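Diphthine synthase (PDB 3I4T) probably transfers methyl groups from S-adenosylmethionine to the modified histidine of elongation factor 2 during diphthamide synthesis. Local coordinates at residues 100-112 with 126-138. Sequence-based numbering, arbitrary orientation.
Sequences LLVVGDVYGATTH and VKVIHNASIMNAI
With CG of Asp105 trans to its own backbone N (chi1 -177°), the carboxylate reaches across to the loop 130-133, whereas in Tyr107 CG stands anti to the carbonyl carbon, which carries CE2 to His130 NE2 and the hydroxyl to Val128 CG2. The two oxygens of Asp105 divide the work. OD1 accepts from Asn131 N at 3.3 Å; the bond is long but fairly straight, 164° at the hydrogen, and arrives from above the carboxylate plane. OD2 caps the helix 106-109 by accepting from Gly108 N at 2.9 Å, and also takes a bond from Asn136 ND2 of the second subunit, so the group is pinned from both ends. OD1 lies at the edge of the His130 imidazole, near its plane, 3.6 Å from CD2.

That imidazole meets the tyrosine rim to rim, His130 NE2 lying 3.3 Å from Tyr107 CE2; neither ring lies over the other's face, the centroids are 5.5 Å apart and the planes make 32°. Val128 CG1 sits against both Val106 CG2 (3.5 Å) and Tyr107 CE2, while its CG2 meets the hydroxyl end of the tyrosine, 3.4 Å from OH. Gly108, lacking a side chain, lets Ser133 OG approach its CA to 3.7 Å; that hydroxyl in turn caps the helix 134-137 through Met135 N.

The contact thus joins two loops that leave the C-terminal ends of strands 97-102 and 126-129, which flank strand 22-27 in the parallel sheet. Phe116 of helix 113-122 packs on Val106, Tyr107 and Val128, and Asn131 ND2 ties the second loop to Gly27 O and Asp35 O.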
loop_
_atom_site.group_PDB
_atom_site.type_symbol
_atom_site.label_atom_id
_atom_site.label_comp_id
_atom_site.label_asym_id
_atom_site.label_seq_id
_atom_site.Cartn_x
_atom_site.Cartn_y
_atom_site.Cartn_z
ATOM N N LEU A 100 -2.463 15.403 12.888
ATOM C CA LEU A 100 -2.185 15.836 11.527
ATOM C C LEU A 100 -2.829 14.865 10.551
ATOM O O LEU A 100 -2.561 13.673 10.583
ATOM C CB LEU A 100 -0.678 15.944 11.270
ATOM C CG LEU A 100 -0.239 16.252 9.827
ATOM C CD1 LEU A 100 -0.848 17.562 9.278
ATOM C CD2 LEU A 100 1.277 16.275 9.723
ATOM N N LEU A 101 -3.674 15.395 9.682
ATOM C CA LEU A 101 -4.426 14.583 8.746
ATOM C C LEU A 101 -3.840 14.685 7.338
ATOM O O LEU A 101 -3.634 15.783 6.820
ATOM C CB LEU A 101 -5.893 15.011 8.753
ATOM C CG LEU A 101 -6.645 15.106 10.084
ATOM C CD1 LEU A 101 -8.126 15.334 9.837
ATOM C CD2 LEU A 101 -6.426 13.856 10.924
ATOM N N VAL A 102 -3.565 13.536 6.728
ATOM C CA VAL A 102 -2.921 13.490 5.413
ATOM C C VAL A 102 -3.740 12.616 4.479
ATOM O O VAL A 102 -4.357 11.655 4.929
ATOM C CB VAL A 102 -1.453 12.968 5.491
ATOM C CG1 VAL A 102 -0.633 13.786 6.465
ATOM C CG2 VAL A 102 -1.396 11.499 5.886
ATOM N N VAL A 103 -3.758 12.968 3.193
ATOM C CA VAL A 103 -4.430 12.170 2.156
ATOM C C VAL A 103 -3.724 10.832 1.993
ATOM O O VAL A 103 -2.503 10.783 1.913
ATOM C CB VAL A 103 -4.427 12.890 0.774
ATOM C CG1 VAL A 103 -5.126 12.038 -0.307
ATOM C CG2 VAL A 103 -5.104 14.221 0.879
ATOM N N GLY A 104 -4.499 9.753 1.953
ATOM C CA GLY A 104 -3.941 8.422 1.753
ATOM C C GLY A 104 -3.410 7.752 3.007
ATOM O O GLY A 104 -4.136 7.566 3.985
ATOM N N ASP A 105 -2.142 7.358 2.943
ATOM C CA ASP A 105 -1.434 6.697 4.050
ATOM C C ASP A 105 -0.201 7.536 4.409
ATOM O O ASP A 105 0.419 8.157 3.548
ATOM C CB ASP A 105 -1.021 5.274 3.649
ATOM C CG ASP A 105 -0.343 4.501 4.782
ATOM O OD1 ASP A 105 -0.895 4.483 5.907
ATOM O OD2 ASP A 105 0.735 3.887 4.533
ATOM N N VAL A 106 0.126 7.563 5.692
ATOM C CA VAL A 106 1.248 8.339 6.187
ATOM C C VAL A 106 2.554 7.978 5.467
ATOM O O VAL A 106 3.259 8.854 4.948
ATOM C CB VAL A 106 1.425 8.099 7.691
ATOM C CG1 VAL A 106 2.480 9.035 8.259
ATOM C CG2 VAL A 106 0.099 8.263 8.399
ATOM N N TYR A 107 2.857 6.680 5.469
ATOM C CA TYR A 107 4.064 6.144 4.854
ATOM C C TYR A 107 3.846 5.971 3.366
ATOM O O TYR A 107 4.763 6.225 2.576
ATOM C CB TYR A 107 4.441 4.798 5.470
ATOM C CG TYR A 107 4.735 4.857 6.941
ATOM C CD1 TYR A 107 5.817 5.588 7.425
ATOM C CD2 TYR A 107 3.931 4.184 7.854
ATOM C CE1 TYR A 107 6.093 5.641 8.780
ATOM C CE2 TYR A 107 4.195 4.231 9.214
ATOM C CZ TYR A 107 5.278 4.961 9.672
ATOM O OH TYR A 107 5.554 5.007 11.029
ATOM N N GLY A 108 2.636 5.532 2.999
ATOM C CA GLY A 108 2.219 5.389 1.601
ATOM C C GLY A 108 2.542 6.628 0.777
ATOM O O GLY A 108 2.992 6.520 -0.370
ATOM N N ALA A 109 2.332 7.801 1.375
ATOM C CA ALA A 109 2.656 9.082 0.745
ATOM C C ALA A 109 4.161 9.360 0.739
ATOM O O ALA A 109 4.701 9.837 -0.266
ATOM C CB ALA A 109 1.906 10.213 1.433
ATOM N N THR A 110 4.824 9.064 1.862
ATOM C CA THR A 110 6.287 9.209 2.016
ATOM C C THR A 110 6.786 10.664 2.021
ATOM O O THR A 110 7.980 10.922 2.223
ATOM C CB THR A 110 7.081 8.365 0.964
ATOM N N THR A 111 5.867 11.606 1.807
ATOM C CA THR A 111 6.177 13.038 1.872
ATOM C C THR A 111 6.489 13.428 3.317
ATOM O O THR A 111 7.279 14.352 3.575
ATOM C CB THR A 111 4.986 13.910 1.371
ATOM O OG1 THR A 111 4.429 13.351 0.175
ATOM C CG2 THR A 111 5.430 15.359 1.108
ATOM N N HIS A 112 5.879 12.689 4.244
ATOM C CA HIS A 112 5.839 13.047 5.660
ATOM C C HIS A 112 7.027 12.543 6.471
ATOM O O HIS A 112 6.931 12.412 7.695
ATOM C CB HIS A 112 4.531 12.545 6.278
ATOM C CG HIS A 112 3.363 12.655 5.353
ATOM N ND1 HIS A 112 2.693 11.554 4.865
ATOM C CD2 HIS A 112 2.775 13.738 4.787
ATOM C CE1 HIS A 112 1.723 11.954 4.061
ATOM N NE2 HIS A 112 1.755 13.274 3.992
ATOM N N VAL A 126 5.182 10.053 18.527
ATOM C CA VAL A 126 4.359 10.056 17.318
ATOM C C VAL A 126 3.527 8.789 17.245
ATOM O O VAL A 126 4.031 7.701 17.504
ATOM C CB VAL A 126 5.220 10.143 16.028
ATOM C CG1 VAL A 126 4.354 10.031 14.785
ATOM C CG2 VAL A 126 5.993 11.429 15.989
ATOM N N LYS A 127 2.257 8.930 16.886
ATOM C CA LYS A 127 1.411 7.774 16.670
ATOM C C LYS A 127 0.816 7.846 15.267
ATOM O O LYS A 127 0.094 8.795 14.919
ATOM C CB LYS A 127 0.329 7.672 17.756
ATOM C CG LYS A 127 -0.703 6.555 17.572
ATOM C CD LYS A 127 -0.042 5.173 17.523
ATOM C CE LYS A 127 -1.063 4.038 17.501
ATOM N NZ LYS A 127 -0.358 2.723 17.673
ATOM N N VAL A 128 1.145 6.834 14.471
ATOM C CA VAL A 128 0.695 6.727 13.087
ATOM C C VAL A 128 -0.588 5.911 13.023
ATOM O O VAL A 128 -0.669 4.855 13.619
ATOM C CB VAL A 128 1.794 6.084 12.199
ATOM C CG1 VAL A 128 1.331 5.944 10.745
ATOM C CG2 VAL A 128 3.079 6.918 12.261
ATOM N N ILE A 129 -1.599 6.427 12.327
ATOM C CA ILE A 129 -2.799 5.662 12.028
ATOM C C ILE A 129 -2.860 5.446 10.507
ATOM O O ILE A 129 -2.871 6.407 9.725
ATOM C CB ILE A 129 -4.074 6.331 12.632
ATOM C CG1 ILE A 129 -4.019 6.263 14.174
ATOM C CG2 ILE A 129 -5.343 5.653 12.125
ATOM C CD1 ILE A 129 -4.860 7.283 14.913
ATOM N N HIS A 130 -2.861 4.176 10.105
ATOM C CA HIS A 130 -2.722 3.764 8.709
ATOM C C HIS A 130 -4.068 3.760 7.983
ATOM O O HIS A 130 -5.122 3.571 8.611
ATOM C CB HIS A 130 -2.096 2.361 8.630
ATOM C CG HIS A 130 -0.697 2.286 9.165
ATOM N ND1 HIS A 130 -0.413 1.892 10.457
ATOM C CD2 HIS A 130 0.497 2.582 8.594
ATOM C CE1 HIS A 130 0.893 1.945 10.656
ATOM N NE2 HIS A 130 1.468 2.367 9.546
ATOM N N ASN A 131 -4.014 3.935 6.658
ATOM C CA ASN A 131 -5.184 3.894 5.784
ATOM C C ASN A 131 -4.779 3.466 4.357
ATOM O O ASN A 131 -3.630 3.092 4.122
ATOM C CB ASN A 131 -5.863 5.271 5.771
ATOM C CG ASN A 131 -7.374 5.196 5.521
ATOM O OD1 ASN A 131 -7.854 4.362 4.750
ATOM N ND2 ASN A 131 -8.117 6.093 6.158
ATOM N N ALA A 132 -5.723 3.510 3.414
ATOM C CA ALA A 132 -5.454 3.129 2.029
ATOM C C ALA A 132 -4.424 4.061 1.399
ATOM O O ALA A 132 -4.262 5.200 1.807
ATOM C CB ALA A 132 -6.745 3.085 1.204
ATOM N N SER A 133 -3.709 3.548 0.413
ATOM C CA SER A 133 -2.658 4.280 -0.256
ATOM C C SER A 133 -2.821 4.055 -1.746
ATOM O O SER A 133 -3.265 2.982 -2.172
ATOM C CB SER A 133 -1.300 3.751 0.208
ATOM O OG SER A 133 -0.288 3.957 -0.761
ATOM N N ILE A 134 -2.423 5.047 -2.537
ATOM C CA ILE A 134 -2.460 4.929 -3.991
ATOM C C ILE A 134 -1.629 3.721 -4.429
ATOM O O ILE A 134 -1.962 3.047 -5.402
ATOM C CB ILE A 134 -2.051 6.266 -4.716
ATOM C CG1 ILE A 134 -2.441 6.225 -6.193
ATOM C CG2 ILE A 134 -0.558 6.583 -4.572
ATOM C CD1 ILE A 134 -3.885 6.621 -6.439
ATOM N N MET A 135 -0.584 3.423 -3.665
ATOM C CA MET A 135 0.307 2.308 -3.966
ATOM C C MET A 135 -0.344 0.914 -3.927
ATOM O O MET A 135 0.000 0.057 -4.732
ATOM C CB MET A 135 1.523 2.364 -3.062
ATOM C CG MET A 135 2.831 2.390 -3.841
ATOM S SD MET A 135 3.981 3.614 -3.170
ATOM C CE MET A 135 3.018 5.126 -3.355
ATOM N N ASN A 136 -1.276 0.679 -3.005
ATOM C CA ASN A 136 -2.051 -0.554 -3.056
ATOM C C ASN A 136 -3.284 -0.422 -3.961
ATOM O O ASN A 136 -3.600 -1.331 -4.745
ATOM C CB ASN A 136 -2.385 -1.124 -1.653
ATOM C CG ASN A 136 -2.791 -0.055 -0.635
ATOM O OD1 ASN A 136 -1.963 0.747 -0.206
ATOM N ND2 ASN A 136 -4.065 -0.056 -0.225
ATOM N N ALA A 137 -3.943 0.735 -3.891
ATOM C CA ALA A 137 -5.209 0.961 -4.598
ATOM C C ALA A 137 -5.173 0.733 -6.114
ATOM O O ALA A 137 -6.184 0.351 -6.707
ATOM C CB ALA A 137 -5.729 2.347 -4.294
ATOM N N ILE A 138 -4.017 0.992 -6.734
ATOM C CA ILE A 138 -3.811 0.804 -8.179
ATOM C C ILE A 138 -3.952 -0.673 -8.596
ATOM O O ILE A 138 -3.917 -1.010 -9.785
ATOM C CB ILE A 138 -2.413 1.346 -8.658
ATOM C CG1 ILE A 138 -1.305 0.787 -7.770
ATOM C CG2 ILE A 138 -2.401 2.868 -8.686
ATOM C CD1 ILE A 138 0.028 0.684 -8.434
#